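Local structure of 5-carboxyvanillate decarboxylase (Sphingomonas paucimobilis, 4L6D) at residues D240-H243 against G244-T247; L255-K258 against P259-F263. The protein probably catalyses removal of a carboxyl group from 5-carboxyvanillate, using an amidohydrolase-fold barrel that holds manganese and can bind vanillate. All coordinates share one frame; numbering follows the deposited sequence.

How the interactions relate
Interaction 1 lies within helix 236-249, and interaction 2 spans the end of the following loop and the first turn of helix 259-266. Their centres are 11 Å apart. The closest link is a probable hydrogen bond of 2.5 Å between Asp240 OD2 and Ser260 OG, two residues that line the same vanillate pocket, so that the two helices share a ligand site. This pocket is separate from the one beside the manganese held by Glu8, His174 and Asp297. Packing reinforces the join: Pro259 CD lies 3.3 Å from Asp240 OD1, and Leu255 CD1 lies 3.5 Å from His243 NE2.

Interaction 1: residues D240-H243 against G244-T247; sequences DYMH and GNAT. With VNL (4-hydroxy-3-methoxybenzoate), chain L; EPE (4-(2-hydroxyethyl)-1-piperazine ethanesulfonic acid), chain M.
Ala246 N reaches Met242 O at 3.1 Å, and Thr247 N reaches His243 O at 3.0 Å, the regular bonding of an alpha-helix. One residue earlier it fails: Asn245 N and Tyr241 O stand 5.1 Å apart. The hydroxyl of the bound buffer molecule bridges them: EPE O8 donates to Tyr241 O at 2.7 Å and accepts from Asn245 N at 2.9 Å. A water does the same for the preceding amide, giving a proton to Tyr241 O and taking one from Gly244 N, which lies 2.9 Å from the water oxygen. Tyr241 O thus accepts twice, and both amides are satisfied although the helix opens locally. EPE C3 of the buffer's piperazine also sits over one face of the Tyr241 ring, toward its rim. Farther round, His243 turns CG anti to its N (chi1 -167°), which brings the imidazole beneath Thr247 CG2; this methyl makes a CH-pi contact over the face, 3.9 Å from the centroid of the His243 ring. Around helix 236-249, Ala246 shares a backbone hydrogen bond with Ala252 of the following loop, His243 packs on Pro259 of helix 259-266, and Met242 meets Ile195 of the second subunit.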
loop_
_atom_site.group_PDB
_atom_site.type_symbol
_atom_site.label_atom_id
_atom_site.label_comp_id
_atom_site.label_asym_id
_atom_site.label_seq_id
_atom_site.Cartn_x
_atom_site.Cartn_y
_atom_site.Cartn_z
ATOM N N ASP A 240 -0.074 10.202 -9.907
ATOM C CA ASP A 240 -0.042 11.181 -10.984
ATOM C C ASP A 240 0.634 12.468 -10.515
ATOM O O ASP A 240 1.461 13.049 -11.226
ATOM C CB ASP A 240 -1.455 11.522 -11.460
ATOM C CG ASP A 240 -2.064 10.454 -12.337
ATOM O OD1 ASP A 240 -1.364 9.494 -12.698
ATOM O OD2 ASP A 240 -3.262 10.595 -12.652
ATOM N N TYR A 241 0.263 12.942 -9.330
ATOM C CA TYR A 241 0.807 14.210 -8.869
ATOM C C TYR A 241 2.330 14.186 -8.788
ATOM O O TYR A 241 2.999 15.129 -9.221
ATOM C CB TYR A 241 0.215 14.695 -7.526
ATOM C CG TYR A 241 0.797 16.056 -7.216
ATOM C CD1 TYR A 241 0.215 17.204 -7.731
ATOM C CD2 TYR A 241 1.998 16.190 -6.505
ATOM C CE1 TYR A 241 0.780 18.452 -7.521
ATOM C CE2 TYR A 241 2.568 17.431 -6.292
ATOM C CZ TYR A 241 1.953 18.559 -6.800
ATOM O OH TYR A 241 2.511 19.800 -6.607
ATOM N N MET A 242 2.872 13.111 -8.220
ATOM C CA MET A 242 4.303 13.055 -7.948
ATOM C C MET A 242 5.136 12.593 -9.136
ATOM O O MET A 242 6.360 12.570 -9.058
ATOM C CB MET A 242 4.569 12.170 -6.724
ATOM C CG MET A 242 4.151 12.832 -5.403
ATOM S SD MET A 242 5.126 14.317 -5.157
ATOM C CE MET A 242 4.391 15.059 -3.685
ATOM N N HIS A 243 4.488 12.246 -10.243
ATOM C CA HIS A 243 5.229 11.716 -11.381
ATOM C C HIS A 243 6.228 12.724 -11.965
ATOM O O HIS A 243 7.320 12.338 -12.390
ATOM C CB HIS A 243 4.271 11.224 -12.460
ATOM C CG HIS A 243 4.943 10.397 -13.506
ATOM N ND1 HIS A 243 4.789 10.632 -14.855
ATOM C CD2 HIS A 243 5.807 9.360 -13.399
ATOM C CE1 HIS A 243 5.505 9.753 -15.535
ATOM N NE2 HIS A 243 6.134 8.971 -14.675
ATOM N N GLY A 244 5.865 14.006 -11.979
ATOM C CA GLY A 244 6.784 15.050 -12.399
ATOM C C GLY A 244 8.091 15.028 -11.626
ATOM O O GLY A 244 9.172 15.095 -12.215
ATOM N N ASN A 245 8.007 14.923 -10.303
ATOM C CA ASN A 245 9.225 14.837 -9.505
ATOM C C ASN A 245 10.023 13.585 -9.845
ATOM O O ASN A 245 11.249 13.622 -9.887
ATOM C CB ASN A 245 8.914 14.830 -8.009
ATOM C CG ASN A 245 8.461 16.180 -7.498
ATOM O OD1 ASN A 245 8.716 17.220 -8.113
ATOM N ND2 ASN A 245 7.784 16.171 -6.355
ATOM N N ALA A 246 9.329 12.477 -10.076
ATOM C CA ALA A 246 10.005 11.223 -10.390
ATOM C C ALA A 246 10.807 11.318 -11.694
ATOM O O ALA A 246 11.935 10.825 -11.770
ATOM C CB ALA A 246 9.003 10.076 -10.452
ATOM N N THR A 247 10.239 11.954 -12.719
ATOM C CA THR A 247 10.935 12.063 -14.001
ATOM C C THR A 247 11.976 13.182 -13.994
ATOM O O THR A 247 12.969 13.111 -14.716
ATOM C CB THR A 247 9.964 12.265 -15.202
ATOM O OG1 THR A 247 9.205 13.471 -15.033
ATOM C CG2 THR A 247 9.017 11.072 -15.344
HETATM C C1 VNL L . -7.843 11.290 -9.900
HETATM C CO1 VNL L . -6.758 10.401 -10.000
HETATM C CO2 VNL L . -7.874 12.511 -10.609
HETATM C CM1 VNL L . -5.657 10.710 -10.817
HETATM C CM2 VNL L . -6.792 12.844 -11.424
HETATM O OM VNL L . -6.706 13.999 -12.161
HETATM C CZ VNL L . -5.651 11.918 -11.527
HETATM C CC VNL L . -9.007 10.933 -9.022
HETATM C CV VNL L . -7.781 14.955 -12.151
HETATM O O1 VNL L . -9.403 9.734 -8.951
HETATM O O2 VNL L . -9.549 11.873 -8.385
HETATM O O3 VNL L . -4.578 12.362 -12.265
HETATM N N1 EPE M . 1.544 18.702 -12.383
HETATM C C2 EPE M . 1.573 17.844 -11.186
HETATM C C3 EPE M . 2.851 18.082 -10.398
HETATM N N4 EPE M . 4.048 18.007 -11.210
HETATM C C5 EPE M . 4.008 18.592 -12.542
HETATM C C6 EPE M . 2.678 18.392 -13.267
HETATM C C7 EPE M . 5.306 18.146 -10.497
HETATM C C8 EPE M . 5.336 17.367 -9.186
HETATM O O8 EPE M . 5.493 16.000 -9.482
HETATM C C9 EPE M . 0.294 18.416 -13.108
HETATM O O HOH W 1 3.258 15.172 -12.074
#

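Interaction 2: residues L255-K258 against P259-F263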
loop_
_atom_site.group_PDB
_atom_site.type_symbol
_atom_site.label_atom_id
_atom_site.label_comp_id
_atom_site.label_asym_id
_atom_site.label_seq_id
_atom_site.Cartn_x
_atom_site.Cartn_y
_atom_site.Cartn_z
ATOM N N LEU A 255 7.018 9.215 -19.920
ATOM C CA LEU A 255 5.937 8.332 -20.333
ATOM C C LEU A 255 4.939 9.070 -21.215
ATOM O O LEU A 255 4.755 10.284 -21.094
ATOM C CB LEU A 255 5.205 7.784 -19.102
ATOM C CG LEU A 255 6.009 7.032 -18.034
ATOM C CD1 LEU A 255 5.073 6.486 -16.965
ATOM C CD2 LEU A 255 6.819 5.910 -18.682
ATOM N N LYS A 256 4.289 8.328 -22.103
ATOM C CA LYS A 256 3.298 8.926 -22.988
ATOM C C LYS A 256 2.052 9.371 -22.222
ATOM O O LYS A 256 1.486 10.430 -22.518
ATOM C CB LYS A 256 2.918 7.929 -24.085
ATOM C CG LYS A 256 1.927 8.460 -25.106
ATOM C CD LYS A 256 1.460 7.316 -26.021
ATOM C CE LYS A 256 0.426 7.795 -27.036
ATOM N NZ LYS A 256 0.997 8.782 -27.998
ATOM N N LEU A 257 1.640 8.570 -21.238
ATOM C CA LEU A 257 0.429 8.831 -20.463
ATOM C C LEU A 257 0.779 9.081 -19.004
ATOM O O LEU A 257 1.926 8.901 -18.587
ATOM C CB LEU A 257 -0.522 7.633 -20.521
ATOM C CG LEU A 257 -0.898 7.050 -21.891
ATOM C CD1 LEU A 257 -1.837 5.867 -21.707
ATOM C CD2 LEU A 257 -1.527 8.089 -22.797
ATOM N N LYS A 258 -0.221 9.466 -18.223
ATOM C CA LYS A 258 -0.054 9.562 -16.769
ATOM C C LYS A 258 -0.143 8.167 -16.146
ATOM O O LYS A 258 -0.802 7.278 -16.694
ATOM C CB LYS A 258 -1.156 10.436 -16.157
ATOM C CG LYS A 258 -1.196 11.874 -16.652
ATOM C CD LYS A 258 -2.353 12.634 -16.028
ATOM C CE LYS A 258 -2.471 14.024 -16.650
ATOM N NZ LYS A 258 -3.697 14.757 -16.208
ATOM N N PRO A 259 0.499 7.965 -14.985
ATOM C CA PRO A 259 0.390 6.673 -14.286
ATOM C C PRO A 259 -1.046 6.139 -14.165
ATOM O O PRO A 259 -1.275 4.963 -14.474
ATOM C CB PRO A 259 1.013 6.975 -12.919
ATOM C CG PRO A 259 2.067 8.004 -13.244
ATOM C CD PRO A 259 1.450 8.879 -14.314
ATOM N N SER A 260 -2.002 6.980 -13.777
ATOM C CA SER A 260 -3.375 6.517 -13.581
ATOM C C SER A 260 -4.015 6.157 -14.913
ATOM O O SER A 260 -4.929 5.322 -14.971
ATOM C CB SER A 260 -4.224 7.569 -12.858
ATOM O OG SER A 260 -4.516 8.661 -13.717
ATOM N N GLU A 261 -3.532 6.783 -15.985
ATOM C CA GLU A 261 -4.037 6.466 -17.319
ATOM C C GLU A 261 -3.586 5.092 -17.800
ATOM O O GLU A 261 -4.363 4.383 -18.435
ATOM C CB GLU A 261 -3.704 7.575 -18.327
ATOM C CG GLU A 261 -4.452 8.868 -18.008
ATOM C CD GLU A 261 -3.932 10.091 -18.738
ATOM O OE1 GLU A 261 -2.844 10.032 -19.348
ATOM O OE2 GLU A 261 -4.624 11.136 -18.698
ATOM N N TYR A 262 -2.349 4.707 -17.494
ATOM C CA TYR A 262 -1.958 3.309 -17.688
ATOM C C TYR A 262 -2.817 2.389 -16.851
ATOM O O TYR A 262 -3.214 1.316 -17.311
ATOM C CB TYR A 262 -0.487 3.065 -17.341
ATOM C CG TYR A 262 0.426 3.800 -18.274
ATOM C CD1 TYR A 262 0.540 3.412 -19.606
ATOM C CD2 TYR A 262 1.128 4.919 -17.846
ATOM C CE1 TYR A 262 1.350 4.097 -20.478
ATOM C CE2 TYR A 262 1.943 5.620 -18.715
ATOM C CZ TYR A 262 2.049 5.208 -20.035
ATOM O OH TYR A 262 2.842 5.905 -20.921
ATOM N N PHE A 263 -3.094 2.775 -15.605
ATOM C CA PHE A 263 -3.845 1.865 -14.764
ATOM C C PHE A 263 -5.241 1.644 -15.352
ATOM O O PHE A 263 -5.706 0.514 -15.426
ATOM C CB PHE A 263 -3.917 2.333 -13.303
ATOM C CG PHE A 263 -4.347 1.238 -12.377
ATOM C CD1 PHE A 263 -3.436 0.279 -11.959
ATOM C CD2 PHE A 263 -5.670 1.101 -12.010
ATOM C CE1 PHE A 263 -3.823 -0.766 -11.141
ATOM C CE2 PHE A 263 -6.073 0.050 -11.185
ATOM C CZ PHE A 263 -5.145 -0.885 -10.749
#
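Tyr262 OH is gripped by two groups: it accepts a nearly straight hydrogen bond from Leu257 N at 2.9 Å (163° at the hydrogen) and is also hydrogen-bonded to Asp216 OD1. The same aspartate takes Lys256 N through its other oxygen, OD2, which ties the loop and the tyrosine to one carboxylate. Leu257 then lies across the phenol, its CB over one ring face in a CH-pi contact, 3.8 Å from the centroid of Tyr262. Leu255 adds a second apolar touch, CD1 to Tyr262 CE2 at 3.7 Å. Lys258 is the N-cap of the helix that follows, and its amide is taken by the side chain three residues on, Lys258 N to Glu261 OE1 at 2.9 Å and almost linear, one half of a capping box. The oxygen is met from above the carboxylate plane. Lys258 O opens the helical bonding, accepting from Tyr262 N at 3.1 Å and weakly from Glu261 N. The lysine's ammonium stays beyond salt-bridge range, with Lys258 NZ 4.5 Å from Glu261 OE2. The turn thus fastens the head of helix 259-266 to helix 214-217, where Tyr262 also packs on Phe215, while Phe263 stacks on Phe267 at the start of strand 267-270 of the barrel.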